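Local coordinates for tyrosine specific protein phosphatase (Trypanosoma cruzi, PDB 4AZ1), which probably removes phosphate groups from phosphotyrosine residues of proteins, as members of the protein tyrosine phosphatase family do, at residues A[116-121]-A[132-137]; A[187-192]-A[207-212]; A[8-13]-A[283-288]. One frame throughout, in Å; residues are numbered along the deposited sequence.

Contact 1: residues A[116-121]-A[132-137]; sequences VIMVTK and RYWPEE
M118 and W134 meet in a buried Met-aromatic contact where a central strand of the phosphatase sheet faces the loop carrying the YWP sequence, which recurs in classical tyrosine phosphatases. It is a worked case of a sheet packed by sulfur and ring rather than by cross-segment hydrogen bonds. The M118 chain is fully extended, with CG anti to the backbone N (chi1 176°), and this carries SD across to the indole, the two side chains crossing at about a right angle. M118 SD lies 3.6 Å from W134 CZ3, and its approach to the six-membered ring is oblique, 66° from the normal.

Beside this pair the phenol of Y133 comes end-on to the strand, its OH 3.6 Å from V116 CG1. That hydroxyl is hydrogen-bonded to H225 NE2 and Q188 NE2, so a buried polar atom is satisfied from two strands. H225 is the histidine of the family's HC(X)5R signature, and the bond is consistent with the YWP loop bracing the start of the phosphate-binding loop.

Within its own segment the indole has R132 CG over one face, and its edge atom CE3 stands over the centre of the Y133 ring. R172 adds a cation-pi contact. The R132 chain then curls back, and R132 NH1 donates a nearly straight bond of 2.9 Å to W134 O, in the plane of the guanidinium.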
loop_
_atom_site.group_PDB
_atom_site.type_symbol
_atom_site.label_atom_id
_atom_site.label_comp_id
_atom_site.label_asym_id
_atom_site.label_seq_id
_atom_site.Cartn_x
_atom_site.Cartn_y
_atom_site.Cartn_z
ATOM N N VAL A 116 -6.146 -16.120 5.341
ATOM C CA VAL A 116 -5.962 -15.635 3.991
ATOM C C VAL A 116 -5.284 -16.728 3.193
ATOM O O VAL A 116 -4.229 -17.239 3.598
ATOM C CB VAL A 116 -5.039 -14.398 3.967
ATOM C CG1 VAL A 116 -4.652 -14.063 2.509
ATOM C CG2 VAL A 116 -5.744 -13.219 4.630
ATOM N N ILE A 117 -5.885 -17.103 2.071
ATOM C CA ILE A 117 -5.280 -18.108 1.220
ATOM C C ILE A 117 -4.910 -17.470 -0.100
ATOM O O ILE A 117 -5.750 -16.838 -0.747
ATOM C CB ILE A 117 -6.228 -19.272 0.958
ATOM C CG1 ILE A 117 -6.546 -19.975 2.276
ATOM C CG2 ILE A 117 -5.603 -20.262 -0.041
ATOM C CD1 ILE A 117 -7.419 -21.183 2.101
ATOM N N MET A 118 -3.636 -17.615 -0.471
ATOM C CA MET A 118 -3.103 -17.040 -1.689
ATOM C C MET A 118 -2.718 -18.196 -2.608
ATOM O O MET A 118 -1.870 -19.023 -2.249
ATOM C CB MET A 118 -1.869 -16.172 -1.361
ATOM C CG MET A 118 -1.195 -15.604 -2.596
ATOM S SD MET A 118 0.231 -14.610 -2.121
ATOM C CE MET A 118 0.910 -14.287 -3.751
ATOM N N VAL A 119 -3.353 -18.266 -3.780
ATOM C CA VAL A 119 -3.143 -19.384 -4.693
ATOM C C VAL A 119 -2.406 -18.965 -5.970
ATOM O O VAL A 119 -2.873 -19.189 -7.092
ATOM C CB VAL A 119 -4.502 -20.078 -5.050
ATOM C CG1 VAL A 119 -4.253 -21.387 -5.734
ATOM C CG2 VAL A 119 -5.287 -20.355 -3.786
ATOM N N THR A 120 -1.252 -18.342 -5.796
ATOM C CA THR A 120 -0.423 -17.943 -6.920
ATOM C C THR A 120 0.972 -17.659 -6.385
ATOM O O THR A 120 1.136 -17.411 -5.186
ATOM C CB THR A 120 -0.985 -16.651 -7.614
ATOM O OG1 THR A 120 -0.173 -16.310 -8.741
ATOM C CG2 THR A 120 -1.001 -15.463 -6.634
ATOM N N LYS A 121 1.975 -17.702 -7.261
ATOM C CA LYS A 121 3.240 -17.023 -6.971
ATOM C C LYS A 121 3.109 -15.542 -7.287
ATOM O O LYS A 121 2.178 -15.122 -7.999
ATOM C CB LYS A 121 4.396 -17.603 -7.787
ATOM C CG LYS A 121 4.669 -19.071 -7.497
ATOM C CD LYS A 121 5.961 -19.491 -8.145
ATOM C CE LYS A 121 5.707 -20.526 -9.202
ATOM N NZ LYS A 121 6.974 -21.255 -9.476
ATOM N N ARG A 132 3.907 -8.468 -2.899
ATOM C CA ARG A 132 4.124 -8.886 -1.513
ATOM C C ARG A 132 3.487 -7.948 -0.479
ATOM O O ARG A 132 3.645 -6.713 -0.536
ATOM C CB ARG A 132 5.625 -9.020 -1.229
ATOM C CG ARG A 132 5.930 -9.515 0.189
ATOM C CD ARG A 132 7.412 -9.845 0.343
ATOM N NE ARG A 132 8.236 -8.735 -0.114
ATOM C CZ ARG A 132 8.505 -7.654 0.621
ATOM N NH1 ARG A 132 8.021 -7.541 1.856
ATOM N NH2 ARG A 132 9.266 -6.683 0.125
ATOM N N TYR A 133 2.770 -8.533 0.474
ATOM C CA TYR A 133 2.224 -7.747 1.573
ATOM C C TYR A 133 2.621 -8.303 2.944
ATOM O O TYR A 133 2.078 -7.887 3.969
ATOM C CB TYR A 133 0.705 -7.619 1.433
ATOM C CG TYR A 133 0.004 -8.945 1.220
ATOM C CD1 TYR A 133 -0.363 -9.737 2.296
ATOM C CD2 TYR A 133 -0.309 -9.388 -0.060
ATOM C CE1 TYR A 133 -1.021 -10.948 2.115
ATOM C CE2 TYR A 133 -0.970 -10.612 -0.258
ATOM C CZ TYR A 133 -1.316 -11.379 0.835
ATOM O OH TYR A 133 -1.969 -12.578 0.660
ATOM N N TRP A 134 3.581 -9.227 2.954
ATOM C CA TRP A 134 4.063 -9.833 4.201
ATOM C C TRP A 134 5.546 -9.541 4.373
ATOM O O TRP A 134 6.236 -9.304 3.385
ATOM C CB TRP A 134 3.835 -11.351 4.180
ATOM C CG TRP A 134 4.496 -12.012 3.011
ATOM C CD1 TRP A 134 5.785 -12.462 2.940
ATOM C CD2 TRP A 134 3.902 -12.282 1.738
ATOM N NE1 TRP A 134 6.027 -12.997 1.696
ATOM C CE2 TRP A 134 4.890 -12.899 0.943
ATOM C CE3 TRP A 134 2.628 -12.063 1.199
ATOM C CZ2 TRP A 134 4.635 -13.312 -0.375
ATOM C CZ3 TRP A 134 2.378 -12.468 -0.110
ATOM C CH2 TRP A 134 3.374 -13.086 -0.880
ATOM N N PRO A 135 6.042 -9.557 5.629
ATOM C CA PRO A 135 7.477 -9.312 5.829
ATOM C C PRO A 135 8.285 -10.474 5.280
ATOM O O PRO A 135 7.853 -11.628 5.395
ATOM C CB PRO A 135 7.640 -9.269 7.366
ATOM C CG PRO A 135 6.216 -9.270 7.942
ATOM C CD PRO A 135 5.337 -9.874 6.891
ATOM N N GLU A 136 9.440 -10.179 4.695
ATOM C CA GLU A 136 10.312 -11.227 4.201
ATOM C C GLU A 136 11.054 -11.858 5.369
ATOM O O GLU A 136 11.518 -11.135 6.279
ATOM C CB GLU A 136 11.333 -10.656 3.213
ATOM C CG GLU A 136 10.800 -10.360 1.818
ATOM C CD GLU A 136 11.909 -9.915 0.873
ATOM O OE1 GLU A 136 12.653 -8.969 1.226
ATOM O OE2 GLU A 136 12.043 -10.522 -0.212
ATOM N N GLU A 137 11.174 -13.190 5.334
ATOM C CA GLU A 137 11.988 -13.944 6.297
ATOM C C GLU A 137 13.327 -13.285 6.615
ATOM O O GLU A 137 13.721 -13.179 7.781
ATOM C CB GLU A 137 12.267 -15.345 5.753
ATOM C CG GLU A 137 11.134 -16.329 5.913
ATOM C CD GLU A 137 11.448 -17.421 6.919
ATOM O OE1 GLU A 137 11.901 -17.092 8.038
ATOM O OE2 GLU A 137 11.241 -18.609 6.584
#

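Contact 2: residues A[187-192]-A[207-212]. With FMT (formic acid), chain G.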
loop_
_atom_site.group_PDB
_atom_site.type_symbol
_atom_site.label_atom_id
_atom_site.label_comp_id
_atom_site.label_asym_id
_atom_site.label_seq_id
_atom_site.Cartn_x
_atom_site.Cartn_y
_atom_site.Cartn_z
ATOM N N THR A 187 -3.451 -15.991 9.886
ATOM C CA THR A 187 -2.584 -16.899 9.147
ATOM C C THR A 187 -2.760 -16.647 7.643
ATOM O O THR A 187 -3.892 -16.592 7.146
ATOM C CB THR A 187 -2.913 -18.363 9.511
ATOM O OG1 THR A 187 -2.864 -18.523 10.938
ATOM C CG2 THR A 187 -1.925 -19.317 8.872
ATOM N N GLN A 188 -1.653 -16.440 6.928
ATOM C CA GLN A 188 -1.685 -16.468 5.461
ATOM C C GLN A 188 -1.061 -17.768 4.968
ATOM O O GLN A 188 0.014 -18.162 5.420
ATOM C CB GLN A 188 -0.967 -15.265 4.819
ATOM C CG GLN A 188 -1.121 -15.200 3.292
ATOM C CD GLN A 188 0.224 -15.159 2.566
ATOM O OE1 GLN A 188 1.250 -15.595 3.104
ATOM N NE2 GLN A 188 0.225 -14.625 1.344
ATOM N N VAL A 189 -1.747 -18.440 4.045
ATOM C CA VAL A 189 -1.260 -19.697 3.490
ATOM C C VAL A 189 -1.066 -19.461 1.990
ATOM O O VAL A 189 -2.013 -19.117 1.289
ATOM C CB VAL A 189 -2.279 -20.836 3.717
ATOM C CG1 VAL A 189 -1.708 -22.180 3.246
ATOM C CG2 VAL A 189 -2.649 -20.933 5.201
ATOM N N GLN A 190 0.159 -19.608 1.501
ATOM C CA GLN A 190 0.408 -19.417 0.077
ATOM C C GLN A 190 0.715 -20.758 -0.582
ATOM O O GLN A 190 1.593 -21.501 -0.137
ATOM C CB GLN A 190 1.565 -18.429 -0.164
ATOM C CG GLN A 190 1.834 -18.126 -1.654
ATOM C CD GLN A 190 3.075 -17.272 -1.862
ATOM O OE1 GLN A 190 3.839 -17.038 -0.919
ATOM N NE2 GLN A 190 3.277 -16.792 -3.099
ATOM N N TYR A 191 -0.007 -21.053 -1.657
ATOM C CA TYR A 191 0.210 -22.275 -2.416
ATOM C C TYR A 191 0.799 -21.892 -3.771
ATOM O O TYR A 191 0.153 -21.193 -4.574
ATOM C CB TYR A 191 -1.125 -23.013 -2.575
ATOM C CG TYR A 191 -1.087 -24.199 -3.506
ATOM C CD1 TYR A 191 -0.016 -25.069 -3.500
ATOM C CD2 TYR A 191 -2.141 -24.451 -4.392
ATOM C CE1 TYR A 191 0.031 -26.153 -4.358
ATOM C CE2 TYR A 191 -2.116 -25.543 -5.239
ATOM C CZ TYR A 191 -1.025 -26.391 -5.219
ATOM O OH TYR A 191 -0.977 -27.485 -6.059
ATOM N N THR A 192 2.028 -22.348 -4.018
ATOM C CA THR A 192 2.791 -21.945 -5.205
ATOM C C THR A 192 2.990 -23.093 -6.193
ATOM O O THR A 192 3.826 -22.995 -7.098
ATOM C CB THR A 192 4.203 -21.423 -4.819
ATOM O OG1 THR A 192 4.912 -22.453 -4.122
ATOM C CG2 THR A 192 4.122 -20.191 -3.950
ATOM N N GLU A 207 -6.261 -30.338 -0.985
ATOM C CA GLU A 207 -6.855 -30.917 0.229
ATOM C C GLU A 207 -6.309 -30.273 1.514
ATOM O O GLU A 207 -7.051 -30.045 2.476
ATOM C CB GLU A 207 -6.643 -32.430 0.262
ATOM C CG GLU A 207 -7.614 -33.237 -0.622
ATOM C CD GLU A 207 -9.039 -33.326 -0.052
ATOM O OE1 GLU A 207 -9.316 -32.695 0.993
ATOM O OE2 GLU A 207 -9.884 -34.034 -0.653
ATOM N N ALA A 208 -5.012 -29.964 1.518
ATOM C CA ALA A 208 -4.376 -29.360 2.679
ATOM C C ALA A 208 -4.926 -27.945 2.884
ATOM O O ALA A 208 -5.229 -27.537 4.008
ATOM C CB ALA A 208 -2.871 -29.326 2.494
ATOM N N LEU A 209 -5.063 -27.205 1.792
ATOM C CA LEU A 209 -5.682 -25.883 1.848
ATOM C C LEU A 209 -7.098 -25.951 2.426
ATOM O O LEU A 209 -7.467 -25.135 3.279
ATOM C CB LEU A 209 -5.722 -25.238 0.465
ATOM C CG LEU A 209 -4.419 -24.748 -0.164
ATOM C CD1 LEU A 209 -4.746 -23.988 -1.430
ATOM C CD2 LEU A 209 -3.642 -23.853 0.799
ATOM N N LEU A 210 -7.884 -26.927 1.972
ATOM C CA LEU A 210 -9.263 -27.048 2.432
ATOM C C LEU A 210 -9.316 -27.438 3.908
ATOM O O LEU A 210 -10.250 -27.063 4.623
ATOM C CB LEU A 210 -10.044 -28.036 1.564
ATOM C CG LEU A 210 -10.141 -27.601 0.096
ATOM C CD1 LEU A 210 -10.800 -28.679 -0.731
ATOM C CD2 LEU A 210 -10.928 -26.307 -0.011
ATOM N N THR A 211 -8.313 -28.187 4.358
ATOM C CA THR A 211 -8.199 -28.519 5.777
ATOM C C THR A 211 -8.017 -27.240 6.588
ATOM O O THR A 211 -8.663 -27.063 7.620
ATOM C CB THR A 211 -7.059 -29.510 6.038
ATOM O OG1 THR A 211 -7.438 -30.799 5.538
ATOM C CG2 THR A 211 -6.760 -29.621 7.531
ATOM N N ASN A 212 -7.161 -26.339 6.107
ATOM C CA ASN A 212 -7.031 -25.035 6.744
ATOM C C ASN A 212 -8.362 -24.311 6.825
ATOM O O ASN A 212 -8.724 -23.817 7.886
ATOM C CB ASN A 212 -6.014 -24.151 6.017
ATOM C CG ASN A 212 -4.596 -24.603 6.240
ATOM O OD1 ASN A 212 -3.787 -24.611 5.317
ATOM N ND2 ASN A 212 -4.293 -25.014 7.465
HETATM C C FMT G . 6.536 -16.637 -4.519
HETATM O O1 FMT G . 5.420 -16.119 -4.555
HETATM O O2 FMT G . 7.031 -17.261 -5.462
#
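Q190 NE2, next along the strand from the V189–L209 contact, is gripped by two oxygens. One is T120 O; the other belongs to a bound formic acid, probably from the crystallisation liquor, whose O1 lies 2.7 Å from Q190 NE2 at a bent N-H...O angle of 137°. The formic acid is also hydrogen-bonded to L122 N. Q190 extends from the face of the sheet turned from helix 203-215, while V189 and Y191 extend from the other, so the strand turns glutamines to one buried side of the sheet and apolar side chains to the other.

On the helix side L209 does most of the work, and its two methyls divide the task. L209 CD2 slides past V189 to within 3.5 Å of V189 CG1, a tight apolar fit. L209 CD1 reaches Y191 at the root of the side chain, 3.9 Å from Y191 CB, the two side chains crossing at about a right angle. Three residues on, nearly a turn of the helix, N212 approaches V189 from the opposite direction and touches it through its amide oxygen: N212 OD1 is 3.8 Å from V189 CG1 and nearly as close to V189 CG2. The same oxygen accepts a hydrogen bond from R171 NH2, so it is satisfied despite its apolar neighbours.

The helix segment runs almost antiparallel to the strand, at 168° and with axes 10.3 Å apart. This is the first half of a beta-alpha-beta crossover: strand 184-191 leads through the loop bearing the family's WPD motif to helix 203-215, then to strand 222-225, which is parallel to it. Strand 115-118 lies between the two strands, and L209 and L210 also pack on L236 of helix 232-247.

Contact 3: residues A[8-13]-A[283-288]; sequences PFTKLS and TLMCRL
F9 and M285 form a Met-aromatic contact of the edge type, by which the N-terminal segment is held to helix 274-288 near that helix's C-terminal part. It illustrates how a methionine can use its sulfur, rather than its methyl, against a ring. The two side chains cross at about a right angle. M285 SD lies in the plane of the F9 ring, 85° from the ring normal, and approaches the edge 3.7 Å from F9 CE2; F9 CD2 is a little farther off.

The conformation of each partner explains this geometry. In F9 the ring stands anti to the backbone N (chi1 -175°), and from the short 3-10 turn it reaches toward the helix. M285 leaves the helix with CG beside its own backbone N and continues straight to SD. Only at chi3, 75°, does the chain bend, turning the CE methyl off the extended line so that sulfur is what meets the aromatic edge. The neighbouring T10 adds a looser apolar touch, T10 CG2 lying 4.4 Å from M285 CG. Its hydroxyl is occupied by a bond to F7 O, while the methyl branch is left on the helix side.

F9 is held from further directions: its ring stacks with that of Y281 and touches R20 and V21 of helix 14-30, and F9 O accepts a bond from Q17 NE2. The segment then runs into that helix, with S13 as its N-cap, S13 OG accepting a hydrogen bond from A16 N. Within the turn itself the backbone is drawn tight by the bond from K11 N to P8 O, 2.8 Å.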
loop_
_atom_site.group_PDB
_atom_site.type_symbol
_atom_site.label_atom_id
_atom_site.label_comp_id
_atom_site.label_asym_id
_atom_site.label_seq_id
_atom_site.Cartn_x
_atom_site.Cartn_y
_atom_site.Cartn_z
ATOM N N PRO A 8 -22.809 -39.564 -11.127
ATOM C CA PRO A 8 -22.636 -40.426 -12.305
ATOM C C PRO A 8 -21.474 -40.044 -13.239
ATOM O O PRO A 8 -21.187 -40.814 -14.154
ATOM C CB PRO A 8 -23.987 -40.318 -13.031
ATOM C CG PRO A 8 -24.630 -39.080 -12.501
ATOM C CD PRO A 8 -24.121 -38.889 -11.109
ATOM N N PHE A 9 -20.817 -38.909 -12.998
ATOM C CA PHE A 9 -19.644 -38.488 -13.780
ATOM C C PHE A 9 -18.566 -39.578 -13.841
ATOM O O PHE A 9 -17.830 -39.701 -14.832
ATOM C CB PHE A 9 -19.069 -37.213 -13.159
ATOM C CG PHE A 9 -17.935 -36.604 -13.930
ATOM C CD1 PHE A 9 -18.185 -35.733 -14.986
ATOM C CD2 PHE A 9 -16.614 -36.871 -13.580
ATOM C CE1 PHE A 9 -17.140 -35.149 -15.696
ATOM C CE2 PHE A 9 -15.561 -36.286 -14.287
ATOM C CZ PHE A 9 -15.830 -35.426 -15.352
ATOM N N THR A 10 -18.469 -40.372 -12.780
ATOM C CA THR A 10 -17.448 -41.417 -12.712
ATOM C C THR A 10 -17.818 -42.635 -13.545
ATOM O O THR A 10 -17.006 -43.551 -13.708
ATOM C CB THR A 10 -17.182 -41.881 -11.260
ATOM O OG1 THR A 10 -18.417 -42.278 -10.652
ATOM C CG2 THR A 10 -16.543 -40.760 -10.445
ATOM N N LYS A 11 -19.039 -42.648 -14.073
ATOM C CA LYS A 11 -19.475 -43.762 -14.916
ATOM C C LYS A 11 -19.129 -43.547 -16.392
ATOM O O LYS A 11 -19.128 -44.493 -17.182
ATOM C CB LYS A 11 -20.979 -43.995 -14.764
ATOM C CG LYS A 11 -21.387 -44.615 -13.436
ATOM C CD LYS A 11 -22.798 -45.178 -13.518
ATOM C CE LYS A 11 -23.310 -45.605 -12.143
ATOM N NZ LYS A 11 -22.326 -46.433 -11.377
ATOM N N LEU A 12 -18.847 -42.299 -16.754
ATOM C CA LEU A 12 -18.558 -41.935 -18.139
ATOM C C LEU A 12 -17.143 -42.341 -18.532
ATOM O O LEU A 12 -16.251 -42.379 -17.687
ATOM C CB LEU A 12 -18.695 -40.424 -18.329
ATOM C CG LEU A 12 -20.029 -39.743 -18.023
ATOM C CD1 LEU A 12 -19.839 -38.230 -18.032
ATOM C CD2 LEU A 12 -21.119 -40.165 -19.019
ATOM N N SER A 13 -16.939 -42.633 -19.817
ATOM C CA SER A 13 -15.597 -42.885 -20.327
ATOM C C SER A 13 -14.742 -41.625 -20.170
ATOM O O SER A 13 -15.279 -40.526 -19.988
ATOM C CB SER A 13 -15.661 -43.290 -21.795
ATOM O OG SER A 13 -16.072 -42.194 -22.589
ATOM N N THR A 283 -10.919 -32.934 -8.020
ATOM C CA THR A 283 -10.840 -33.034 -6.561
ATOM C C THR A 283 -11.938 -33.962 -6.035
ATOM O O THR A 283 -11.726 -34.692 -5.067
ATOM C CB THR A 283 -10.905 -31.655 -5.844
ATOM O OG1 THR A 283 -12.249 -31.159 -5.849
ATOM C CG2 THR A 283 -10.008 -30.659 -6.524
ATOM N N LEU A 284 -13.107 -33.943 -6.675
ATOM C CA LEU A 284 -14.200 -34.808 -6.232
ATOM C C LEU A 284 -13.803 -36.253 -6.469
ATOM O O LEU A 284 -13.947 -37.106 -5.587
ATOM C CB LEU A 284 -15.509 -34.487 -6.965
ATOM C CG LEU A 284 -16.253 -33.228 -6.499
ATOM C CD1 LEU A 284 -17.411 -32.928 -7.428
ATOM C CD2 LEU A 284 -16.763 -33.365 -5.048
ATOM N N MET A 285 -13.270 -36.516 -7.656
ATOM C CA MET A 285 -12.817 -37.853 -7.999
ATOM C C MET A 285 -11.747 -38.362 -7.032
ATOM O O MET A 285 -11.859 -39.478 -6.525
ATOM C CB MET A 285 -12.327 -37.894 -9.447
ATOM C CG MET A 285 -13.437 -37.625 -10.460
ATOM S SD MET A 285 -12.811 -37.457 -12.152
ATOM C CE MET A 285 -12.470 -39.196 -12.537
ATOM N N CYS A 286 -10.720 -37.553 -6.767
ATOM C CA CYS A 286 -9.684 -37.951 -5.810
ATOM C C CYS A 286 -10.260 -38.271 -4.428
ATOM O O CYS A 286 -9.916 -39.294 -3.837
ATOM C CB CYS A 286 -8.602 -36.878 -5.685
ATOM S SG CYS A 286 -7.601 -36.701 -7.167
ATOM N N ARG A 287 -11.150 -37.416 -3.925
ATOM C CA ARG A 287 -11.781 -37.679 -2.627
ATOM C C ARG A 287 -12.503 -39.016 -2.658
ATOM O O ARG A 287 -12.495 -39.760 -1.673
ATOM C CB ARG A 287 -12.754 -36.558 -2.249
ATOM C CG ARG A 287 -13.500 -36.784 -0.935
ATOM C CD ARG A 287 -12.557 -36.779 0.285
ATOM N NE ARG A 287 -12.001 -35.450 0.557
ATOM C CZ ARG A 287 -12.653 -34.489 1.212
ATOM N NH1 ARG A 287 -13.885 -34.704 1.659
ATOM N NH2 ARG A 287 -12.078 -33.314 1.423
ATOM N N LEU A 288 -13.100 -39.328 -3.805
ATOM C CA LEU A 288 -13.837 -40.577 -3.984
ATOM C C LEU A 288 -12.912 -41.757 -4.262
ATOM O O LEU A 288 -13.356 -42.898 -4.299
ATOM C CB LEU A 288 -14.853 -40.426 -5.119
ATOM C CG LEU A 288 -16.028 -39.519 -4.753
ATOM C CD1 LEU A 288 -16.949 -39.265 -5.941
ATOM C CD2 LEU A 288 -16.802 -40.130 -3.593
#

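Overall arrangement
From the N terminus, contact 3 opens first, at residues 8-13, and closes last, at 283-288, so its loop spans nearly the whole chain and encloses the other two. Inside it, contact 1 closes a short loop between 116-121 and 132-137, and contact 2 follows in series between 187-192 and 207-212; none of the three cross. Contacts 1 and 2 share one sheet: strands 115-118 and 184-191 are neighbours, with V116 O 2.8 Å from V189 N. Contact 3 lies among the helices, with its centre about 33 Å from that of contact 1, yet a salt bridge from R287 to E207 joins it to the helix of contact 2.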